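Local atomic coordinates of 2-hydroxyisocaproyl-CoA dehydratase activator (Clostridium difficile, PDB entry 4EHU), a protein that transfers one electron to (R)-2-hydroxyisocaproyl-CoA dehydratase concomitant with ATP hydrolysis, activating that enzyme in the reductive branch of leucine fermentation. Residues V216-G221 with D238-T243; R85-I90 with N209-G214; S170-H175 with E183-G188. All blocks are in the same frame, centred on the assembly; numbering follows the deposited sequence. Where two conformers were deposited one is given.

Contact 1 of 3, residues V216-G221 with D238-T243; sequences VARNSG and DIPQLT. With ANP (phosphoaminophosphonic acid-adenylate ester), chain D.
The nucleotide pocket of this actin-fold ATPase has part of its wall here, where Arg218 and Gln241 meet beside the bound ATP analogue. Arg218 ends a 3-10 turn ahead of helix 220-230, and its chain bends at chi3 (71°), which turns the guanidinium toward the adenine. The analogue's amino nitrogen N6 sits above the middle of the guanidinium face, 3.2 Å from Arg218 CZ. At the edge of the same group, Arg218 NH1 donates to Gln241 OE1 over 2.9 Å. The bond is bent at the hydrogen (137°); the donor lies in the carbonyl plane of the amide, while OE1 is tilted somewhat out of the guanidinium plane.

Gln241 has CG anti to the backbone N and the chain extended beyond it, which brings the amide to the alpha phosphate. There Gln241 NE2 gives a nearly straight hydrogen bond (170°) to O1A of the analogue at 2.9 Å. Nearer the backbones the contact is apolar: Ala217 CB rests on Pro240 CB at 3.7 Å, and the Arg218 chain crosses Pro240 at about a right angle, Arg218 CG 3.8 Å from Pro240 CG. Asn219 is the N-cap of helix 220-230, OD1 taking the backbone N of Gly221 (weakly) and of Ile222. Ser10, Lys14, Gly215 and Asp134 are among the residues that also hydrogen-bond to the analogue.

OE1 accepts from the arginine and NE2 donates to the phosphate, which defines the orientation of the Gln241 amide; a bound sodium ion lies about 3 Å from this side chain. The amide thereby joins the arginine that covers the adenine amino group to the alpha phosphate.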
loop_
_atom_site.group_PDB
_atom_site.type_symbol
_atom_site.label_atom_id
_atom_site.label_comp_id
_atom_site.label_asym_id
_atom_site.label_seq_id
_atom_site.Cartn_x
_atom_site.Cartn_y
_atom_site.Cartn_z
ATOM N N VAL A 216 -1.813 -1.104 -18.008
ATOM C CA VAL A 216 -3.081 -1.444 -17.366
ATOM C C VAL A 216 -4.251 -1.133 -18.289
ATOM O O VAL A 216 -5.324 -1.735 -18.164
ATOM C CB VAL A 216 -3.230 -0.728 -16.012
ATOM C CG1 VAL A 216 -4.613 -0.972 -15.389
ATOM C CG2 VAL A 216 -2.138 -1.215 -15.077
ATOM N N ALA A 217 -4.058 -0.223 -19.240
ATOM C CA ALA A 217 -5.129 0.055 -20.217
ATOM C C ALA A 217 -5.368 -1.105 -21.188
ATOM O O ALA A 217 -6.362 -1.114 -21.928
ATOM C CB ALA A 217 -4.830 1.333 -20.993
ATOM N N ARG A 218 -4.456 -2.075 -21.210
ATOM C CA ARG A 218 -4.687 -3.296 -21.970
ATOM C C ARG A 218 -5.758 -4.179 -21.310
ATOM O O ARG A 218 -6.248 -5.111 -21.946
ATOM C CB ARG A 218 -3.397 -4.099 -22.112
ATOM C CG ARG A 218 -2.325 -3.365 -22.885
ATOM C CD ARG A 218 -1.037 -4.159 -22.893
ATOM N NE ARG A 218 -1.114 -5.352 -23.722
ATOM C CZ ARG A 218 -0.122 -6.229 -23.813
ATOM N NH1 ARG A 218 0.995 -6.046 -23.106
ATOM N NH2 ARG A 218 -0.243 -7.285 -24.596
ATOM N N ASN A 219 -6.080 -3.901 -20.047
ATOM C CA ASN A 219 -7.120 -4.639 -19.315
ATOM C C ASN A 219 -8.471 -3.990 -19.584
ATOM O O ASN A 219 -8.759 -2.920 -19.068
ATOM C CB ASN A 219 -6.793 -4.604 -17.814
ATOM C CG ASN A 219 -7.791 -5.375 -16.989
ATOM O OD1 ASN A 219 -8.957 -5.491 -17.360
ATOM N ND2 ASN A 219 -7.341 -5.912 -15.876
ATOM N N SER A 220 -9.290 -4.627 -20.428
ATOM C CA SER A 220 -10.557 -4.029 -20.842
ATOM C C SER A 220 -11.481 -3.853 -19.662
ATOM O O SER A 220 -12.329 -2.979 -19.693
ATOM C CB SER A 220 -11.244 -4.896 -21.900
ATOM O OG SER A 220 -11.591 -6.146 -21.339
ATOM N N GLY A 221 -11.301 -4.666 -18.623
ATOM C CA GLY A 221 -12.096 -4.545 -17.408
ATOM C C GLY A 221 -11.823 -3.256 -16.673
ATOM O O GLY A 221 -12.722 -2.638 -16.104
ATOM N N ASP A 238 -4.722 1.612 -30.022
ATOM C CA ASP A 238 -4.463 0.219 -30.300
ATOM C C ASP A 238 -3.261 -0.271 -29.503
ATOM O O ASP A 238 -3.159 -1.457 -29.201
ATOM C CB ASP A 238 -4.222 0.011 -31.805
ATOM C CG ASP A 238 -5.474 0.277 -32.634
ATOM O OD1 ASP A 238 -6.591 0.060 -32.114
ATOM O OD2 ASP A 238 -5.342 0.704 -33.800
ATOM N N ILE A 239 -2.359 0.650 -29.167
ATOM C CA ILE A 239 -1.086 0.305 -28.515
ATOM C C ILE A 239 -0.868 1.096 -27.219
ATOM O O ILE A 239 0.110 1.820 -27.077
ATOM C CB ILE A 239 0.112 0.586 -29.456
ATOM C CG1 ILE A 239 0.006 1.997 -30.054
ATOM C CG2 ILE A 239 0.147 -0.440 -30.587
ATOM C CD1 ILE A 239 1.316 2.500 -30.732
ATOM N N PRO A 240 -1.783 0.955 -26.253
ATOM C CA PRO A 240 -1.758 1.854 -25.088
ATOM C C PRO A 240 -0.481 1.804 -24.263
ATOM O O PRO A 240 -0.081 2.817 -23.705
ATOM C CB PRO A 240 -2.930 1.349 -24.225
ATOM C CG PRO A 240 -3.101 -0.093 -24.665
ATOM C CD PRO A 240 -2.823 -0.089 -26.136
ATOM N N GLN A 241 0.159 0.648 -24.181
ATOM C CA GLN A 241 1.369 0.513 -23.365
ATOM C C GLN A 241 2.588 1.181 -24.022
ATOM O O GLN A 241 3.609 1.394 -23.379
ATOM C CB GLN A 241 1.669 -0.968 -23.115
ATOM C CG GLN A 241 2.732 -1.203 -22.053
ATOM C CD GLN A 241 2.832 -2.660 -21.672
ATOM O OE1 GLN A 241 2.317 -3.540 -22.378
ATOM N NE2 GLN A 241 3.481 -2.929 -20.543
ATOM N N LEU A 242 2.449 1.529 -25.297
ATOM C CA LEU A 242 3.566 2.023 -26.096
ATOM C C LEU A 242 3.538 3.522 -26.389
ATOM O O LEU A 242 4.398 4.009 -27.144
ATOM C CB LEU A 242 3.585 1.270 -27.431
ATOM C CG LEU A 242 4.114 -0.165 -27.360
ATOM C CD1 LEU A 242 3.607 -0.980 -28.540
ATOM C CD2 LEU A 242 5.646 -0.185 -27.292
ATOM N N THR A 243 2.581 4.261 -25.829
ATOM C CA THR A 243 2.454 5.670 -26.208
ATOM C C THR A 243 3.634 6.511 -25.739
ATOM O O THR A 243 3.971 7.527 -26.371
ATOM C CB THR A 243 1.157 6.300 -25.682
ATOM O OG1 THR A 243 0.998 5.989 -24.300
ATOM C CG2 THR A 243 -0.064 5.735 -26.453
HETATM P PG ANP D . 5.414 3.267 -14.391
HETATM O O1G ANP D . 6.846 3.631 -14.016
HETATM O O2G ANP D . 4.941 4.125 -15.538
HETATM O O3G ANP D . 4.491 3.284 -13.237
HETATM P PB ANP D . 5.583 1.052 -16.451
HETATM O O1B ANP D . 6.676 0.028 -16.602
HETATM O O2B ANP D . 5.546 2.167 -17.498
HETATM N N3B ANP D . 5.591 1.615 -14.816
HETATM P PA ANP D . 3.379 -0.134 -17.929
HETATM O O1A ANP D . 4.343 -0.802 -18.845
HETATM O O2A ANP D . 2.601 1.090 -18.360
HETATM O O3A ANP D . 4.154 0.277 -16.565
HETATM O "O5'" ANP D . 2.309 -1.168 -17.322
HETATM C "C5'" ANP D . 2.747 -2.283 -16.538
HETATM C "C4'" ANP D . 1.544 -3.171 -16.235
HETATM O "O4'" ANP D . 0.508 -3.278 -17.201
HETATM C "C3'" ANP D . 1.538 -4.325 -15.251
HETATM O "O3'" ANP D . 1.695 -3.856 -13.904
HETATM C "C2'" ANP D . 0.196 -5.003 -15.546
HETATM O "O2'" ANP D . -0.769 -4.797 -14.499
HETATM C "C1'" ANP D . -0.331 -4.380 -16.839
HETATM N N9 ANP D . -0.295 -5.296 -17.994
HETATM C C8 ANP D . 0.794 -5.678 -18.693
HETATM N N7 ANP D . 0.442 -6.482 -19.727
HETATM C C5 ANP D . -0.908 -6.602 -19.681
HETATM C C6 ANP D . -1.931 -7.287 -20.473
HETATM N N6 ANP D . -1.553 -8.043 -21.532
HETATM N N1 ANP D . -3.228 -7.143 -20.099
HETATM C C2 ANP D . -3.603 -6.393 -19.053
HETATM N N3 ANP D . -2.719 -5.746 -18.278
HETATM C C4 ANP D . -1.391 -5.810 -18.550
#

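Contact 2 of 3, residues R85-I90 with N209-G214; sequences RGVNFI and NVVMVG
No ring, amide or guanidinium enters the meeting of Val87 with Val211 and Val213, so there are no flat faces or edges to match: the surfaces are branched methyl groups alone. Val87, on helix 79-90, points toward strand 210-213 and divides its two methyls between two residues of the strand. Val87 CG1 comes tip to tip with Val211, standing 3.9 Å from Val211 CG1 and 4.0 Å from Val211 CG2, practically astride the fork. Val87 CG2 goes the other way along the strand and meets Val213 CG1 at 3.5 Å, the tighter of the two contacts.

The torsions differ between the strand residues. Val211 has CG1 anti to its backbone N (chi1 174°), which offers both methyls to the helix; Val213 is turned to chi1 -58°, which leaves CG1 as the methyl that makes the touch. The backbones keep their distance, with Val87 CA and Val211 CA 7.8 Å apart.

Alternation along the strand explains the pairing. Val211 and Val213 face helix 79-90, whereas Met212 faces the other side of the sheet and packs on Val223 and Met226 of helix 220-230. Ile97 of the adjoining strand 96-100 touches both Val87 and Val213, and Thr94 touches Val87 and Val211. Just past Val213 the strand ends at Gly214, which borders the bound nucleotide.

No hydrogen bond joins the two segments. Between them the contact is purely apolar, one valine fitted against two, consistent with hydrophobic packing of helix 79-90 on the sheet, in a buried layer that adjoins the strand end leading into the nucleotide pocket.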
loop_
_atom_site.group_PDB
_atom_site.type_symbol
_atom_site.label_atom_id
_atom_site.label_comp_id
_atom_site.label_asym_id
_atom_site.label_seq_id
_atom_site.Cartn_x
_atom_site.Cartn_y
_atom_site.Cartn_z
ATOM N N ARG A 85 2.688 13.477 -26.197
ATOM C CA ARG A 85 3.061 13.571 -27.605
ATOM C C ARG A 85 2.577 12.342 -28.363
ATOM O O ARG A 85 2.038 12.452 -29.477
ATOM C CB ARG A 85 4.590 13.701 -27.699
ATOM C CG ARG A 85 5.125 13.809 -29.139
ATOM C CD ARG A 85 4.662 15.093 -29.815
ATOM N NE ARG A 85 5.108 15.160 -31.212
ATOM C CZ ARG A 85 6.338 15.487 -31.583
ATOM N NH1 ARG A 85 7.246 15.790 -30.663
ATOM N NH2 ARG A 85 6.663 15.520 -32.880
ATOM N N GLY A 86 2.782 11.171 -27.764
ATOM C CA GLY A 86 2.359 9.918 -28.368
ATOM C C GLY A 86 0.843 9.853 -28.548
ATOM O O GLY A 86 0.345 9.531 -29.642
ATOM N N VAL A 87 0.109 10.193 -27.499
ATOM C CA VAL A 87 -1.345 10.170 -27.578
ATOM C C VAL A 87 -1.838 11.182 -28.620
ATOM O O VAL A 87 -2.703 10.868 -29.419
ATOM C CB VAL A 87 -1.975 10.466 -26.209
ATOM C CG1 VAL A 87 -3.473 10.713 -26.347
ATOM C CG2 VAL A 87 -1.698 9.316 -25.266
ATOM N N ASN A 88 -1.317 12.401 -28.597
ATOM C CA ASN A 88 -1.797 13.418 -29.539
ATOM C C ASN A 88 -1.546 13.031 -31.005
ATOM O O ASN A 88 -2.272 13.464 -31.891
ATOM C CB ASN A 88 -1.175 14.771 -29.254
ATOM C CG ASN A 88 -1.724 15.409 -28.012
ATOM O OD1 ASN A 88 -2.923 15.320 -27.731
ATOM N ND2 ASN A 88 -0.845 16.069 -27.253
ATOM N N PHE A 89 -0.503 12.238 -31.246
ATOM C CA PHE A 89 -0.189 11.743 -32.590
ATOM C C PHE A 89 -1.264 10.761 -33.100
ATOM O O PHE A 89 -1.532 10.696 -34.326
ATOM C CB PHE A 89 1.199 11.094 -32.550
ATOM C CG PHE A 89 1.661 10.513 -33.866
ATOM C CD1 PHE A 89 2.248 11.311 -34.832
ATOM C CD2 PHE A 89 1.539 9.157 -34.100
ATOM C CE1 PHE A 89 2.691 10.762 -36.042
ATOM C CE2 PHE A 89 1.977 8.606 -35.293
ATOM C CZ PHE A 89 2.557 9.410 -36.259
ATOM N N ILE A 90 -1.883 10.017 -32.178
ATOM C CA ILE A 90 -2.838 8.957 -32.519
ATOM C C ILE A 90 -4.298 9.365 -32.410
ATOM O O ILE A 90 -5.120 8.920 -33.206
ATOM C CB ILE A 90 -2.734 7.754 -31.560
ATOM C CG1 ILE A 90 -1.356 7.117 -31.599
ATOM C CG2 ILE A 90 -3.806 6.694 -31.917
ATOM C CD1 ILE A 90 -1.184 6.087 -30.507
ATOM N N ASN A 209 -11.370 14.773 -25.267
ATOM C CA ASN A 209 -11.461 13.322 -25.209
ATOM C C ASN A 209 -10.598 12.797 -24.080
ATOM O O ASN A 209 -9.525 13.347 -23.808
ATOM C CB ASN A 209 -10.964 12.700 -26.509
ATOM C CG ASN A 209 -11.942 12.887 -27.660
ATOM O OD1 ASN A 209 -13.152 12.797 -27.470
ATOM N ND2 ASN A 209 -11.419 13.136 -28.851
ATOM N N VAL A 210 -11.075 11.737 -23.431
ATOM C CA VAL A 210 -10.351 11.089 -22.344
ATOM C C VAL A 210 -9.698 9.858 -22.923
ATOM O O VAL A 210 -10.372 9.020 -23.539
ATOM C CB VAL A 210 -11.303 10.681 -21.204
ATOM C CG1 VAL A 210 -10.540 9.997 -20.084
ATOM C CG2 VAL A 210 -12.060 11.898 -20.698
ATOM N N VAL A 211 -8.388 9.748 -22.749
ATOM C CA VAL A 211 -7.649 8.633 -23.297
ATOM C C VAL A 211 -6.923 7.899 -22.192
ATOM O O VAL A 211 -6.283 8.523 -21.354
ATOM C CB VAL A 211 -6.608 9.117 -24.329
ATOM C CG1 VAL A 211 -5.729 7.945 -24.805
ATOM C CG2 VAL A 211 -7.327 9.817 -25.517
ATOM N N MET A 212 -7.021 6.574 -22.177
ATOM C CA MET A 212 -6.228 5.783 -21.237
ATOM C C MET A 212 -5.050 5.112 -21.942
ATOM O O MET A 212 -5.181 4.559 -23.033
ATOM C CB MET A 212 -7.059 4.718 -20.518
ATOM C CG MET A 212 -6.278 4.052 -19.376
ATOM S SD MET A 212 -7.184 2.790 -18.469
ATOM C CE MET A 212 -8.622 3.782 -18.070
ATOM N N VAL A 213 -3.897 5.175 -21.285
ATOM C CA VAL A 213 -2.674 4.562 -21.764
ATOM C C VAL A 213 -1.979 3.839 -20.602
ATOM O O VAL A 213 -2.479 3.832 -19.461
ATOM C CB VAL A 213 -1.715 5.638 -22.333
ATOM C CG1 VAL A 213 -2.429 6.388 -23.446
ATOM C CG2 VAL A 213 -1.253 6.599 -21.223
ATOM N N GLY A 214 -0.838 3.220 -20.903
ATOM C CA GLY A 214 -0.162 2.381 -19.930
ATOM C C GLY A 214 -0.561 0.931 -20.120
ATOM O O GLY A 214 -1.560 0.617 -20.806
#

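Contact 3 of 3, residues S170-H175 with E183-G188; sequences SEVISH and EDIVAG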
loop_
_atom_site.group_PDB
_atom_site.type_symbol
_atom_site.label_atom_id
_atom_site.label_comp_id
_atom_site.label_asym_id
_atom_site.label_seq_id
_atom_site.Cartn_x
_atom_site.Cartn_y
_atom_site.Cartn_z
ATOM N N SER A 170 -6.286 -9.613 1.614
ATOM C CA SER A 170 -6.965 -10.472 2.586
ATOM C C SER A 170 -8.451 -10.652 2.266
ATOM O O SER A 170 -8.999 -11.741 2.456
ATOM C CB SER A 170 -6.806 -9.906 3.986
ATOM O OG SER A 170 -5.454 -9.995 4.387
ATOM N N GLU A 171 -9.115 -9.598 1.798
ATOM C CA GLU A 171 -10.530 -9.742 1.423
ATOM C C GLU A 171 -10.694 -10.683 0.243
ATOM O O GLU A 171 -11.626 -11.458 0.219
ATOM C CB GLU A 171 -11.199 -8.395 1.081
ATOM C CG GLU A 171 -11.271 -7.474 2.290
ATOM C CD GLU A 171 -12.018 -6.176 1.996
ATOM O OE1 GLU A 171 -13.197 -6.234 1.579
ATOM O OE2 GLU A 171 -11.418 -5.101 2.179
ATOM N N VAL A 172 -9.787 -10.600 -0.723
ATOM C CA VAL A 172 -9.857 -11.432 -1.923
ATOM C C VAL A 172 -9.599 -12.892 -1.545
ATOM O O VAL A 172 -10.283 -13.789 -2.017
ATOM C CB VAL A 172 -8.862 -10.939 -3.004
ATOM C CG1 VAL A 172 -8.688 -11.962 -4.118
ATOM C CG2 VAL A 172 -9.337 -9.614 -3.583
ATOM N N ILE A 173 -8.632 -13.122 -0.670
ATOM C CA ILE A 173 -8.410 -14.466 -0.139
ATOM C C ILE A 173 -9.678 -15.007 0.513
ATOM O O ILE A 173 -10.035 -16.164 0.317
ATOM C CB ILE A 173 -7.233 -14.481 0.842
ATOM C CG1 ILE A 173 -5.944 -14.248 0.065
ATOM C CG2 ILE A 173 -7.164 -15.817 1.613
ATOM C CD1 ILE A 173 -4.715 -14.071 0.941
ATOM N N SER A 174 -10.378 -14.167 1.266
ATOM C CA SER A 174 -11.601 -14.599 1.927
ATOM C C SER A 174 -12.694 -14.916 0.923
ATOM O O SER A 174 -13.457 -15.866 1.103
ATOM C CB SER A 174 -12.087 -13.541 2.906
ATOM O OG SER A 174 -11.212 -13.479 4.009
ATOM N N HIS A 175 -12.780 -14.108 -0.126
ATOM C CA HIS A 175 -13.756 -14.352 -1.175
ATOM C C HIS A 175 -13.483 -15.678 -1.868
ATOM O O HIS A 175 -14.412 -16.415 -2.186
ATOM C CB HIS A 175 -13.757 -13.219 -2.193
ATOM C CG HIS A 175 -14.422 -11.963 -1.721
ATOM N ND1 HIS A 175 -15.702 -11.939 -1.206
ATOM C CD2 HIS A 175 -14.006 -10.674 -1.756
ATOM C CE1 HIS A 175 -16.035 -10.693 -0.918
ATOM N NE2 HIS A 175 -15.021 -9.905 -1.237
ATOM N N GLU A 183 -15.257 -14.337 -11.626
ATOM C CA GLU A 183 -15.526 -13.142 -12.406
ATOM C C GLU A 183 -16.029 -11.987 -11.536
ATOM O O GLU A 183 -15.753 -10.818 -11.839
ATOM C CB GLU A 183 -16.529 -13.425 -13.539
ATOM C CG GLU A 183 -17.910 -13.976 -13.074
ATOM C CD GLU A 183 -18.005 -15.505 -13.041
ATOM O OE1 GLU A 183 -16.982 -16.182 -12.821
ATOM O OE2 GLU A 183 -19.120 -16.044 -13.228
ATOM N N ASP A 184 -16.776 -12.298 -10.476
ATOM C CA ASP A 184 -17.247 -11.249 -9.564
ATOM C C ASP A 184 -16.138 -10.726 -8.656
ATOM O O ASP A 184 -16.146 -9.562 -8.292
ATOM C CB ASP A 184 -18.421 -11.760 -8.716
ATOM C CG ASP A 184 -19.673 -12.001 -9.566
ATOM O OD1 ASP A 184 -19.879 -11.214 -10.518
ATOM O OD2 ASP A 184 -20.425 -12.985 -9.300
ATOM N N ILE A 185 -15.200 -11.598 -8.302
ATOM C CA ILE A 185 -14.003 -11.191 -7.548
ATOM C C ILE A 185 -13.165 -10.265 -8.403
ATOM O O ILE A 185 -12.744 -9.200 -7.952
ATOM C CB ILE A 185 -13.153 -12.408 -7.119
ATOM C CG1 ILE A 185 -13.946 -13.284 -6.143
ATOM C CG2 ILE A 185 -11.823 -11.956 -6.465
ATOM C CD1 ILE A 185 -13.242 -14.580 -5.810
ATOM N N VAL A 186 -12.945 -10.657 -9.654
ATOM C CA VAL A 186 -12.188 -9.817 -10.589
ATOM C C VAL A 186 -12.884 -8.472 -10.836
ATOM O O VAL A 186 -12.214 -7.432 -10.844
ATOM C CB VAL A 186 -11.949 -10.535 -11.928
ATOM C CG1 VAL A 186 -11.278 -9.595 -12.941
ATOM C CG2 VAL A 186 -11.098 -11.782 -11.709
ATOM N N ALA A 187 -14.206 -8.458 -11.034
ATOM C CA ALA A 187 -14.878 -7.170 -11.223
ATOM C C ALA A 187 -14.637 -6.273 -10.007
ATOM O O ALA A 187 -14.454 -5.069 -10.170
ATOM C CB ALA A 187 -16.403 -7.333 -11.476
ATOM N N GLY A 188 -14.673 -6.844 -8.803
ATOM C CA GLY A 188 -14.459 -6.051 -7.593
ATOM C C GLY A 188 -13.062 -5.473 -7.558
ATOM O O GLY A 188 -12.883 -4.337 -7.168
#
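Two first torsions set the meeting of Ile185 and Val172: Ile185 has chi1 near -64°, which sends CG2 anti to its backbone N, and Val172 at chi1 167° places CG1 anti to its own. These two methyls meet obliquely, Val172 CG1 lying 3.9 Å from Ile185 CG2. The other branch of Ile185 runs out extended past CG1 and ends against the base of His175. There Ile185 CD1 comes to 3.9 Å from His175 CB, and Ile185 CG1 to 4.0 Å from the same atom. CD1 also approaches the backbone, 4.1 Å from His175 C.

Ile185 serves two residues of the facing helix, one branch for each, and these lie about a helical turn apart. His175 contributes its base rather than its imidazole: the ring swings off to another partner, NE2 hydrogen-bonding to the carbonyl O of Ser159. The ring is thereby tied to the preceding loop while CB stays against the isoleucine. No hydrogen bond crosses between the segments, and the closest CA pair, Val172 CA and Ile185 CA, is 7.0 Å apart.

The two segments run roughly antiparallel, as the facing parts of a helical hairpin made by helices 165-177 and 182-204 with a short connection between. Helix 130-140 packs against both arms, Met136 and Ile140 on Val172 and Ile140 again on Val186, while helix 147-151 also touches Val186 through Leu147 and Ile150. Asp184 is held by the loop at Ser154 and Asn156, and Glu171 by Ser161 and Ser162. At the start of the first segment, Ser170 OG is hydrogen-bonded to Arg131 of the second subunit, which places this hairpin beside the dimer interface.

Contacts 1 and 2 are neighbours, their centres about 10 Å apart, and they touch: Pro240 O probably accepts a hydrogen bond from Gly214 N at 2.9 Å, and Ala217 packs on Met212. Strand 210-213 supplies contact 2 and then runs on through Gly214 and Gly215 to contact 1, so one run of chain contributes to both the sheet core and the nucleotide pocket. Contact 3 stands apart, its centre about 23 Å from that of contact 1 and 31 Å from that of contact 2. In sequence it is nested within the loop closed by contact 2 and closes before contact 1 opens; helix 182-204 leads from it toward strand 210-213, connecting the cluster-side helices with the ATP site.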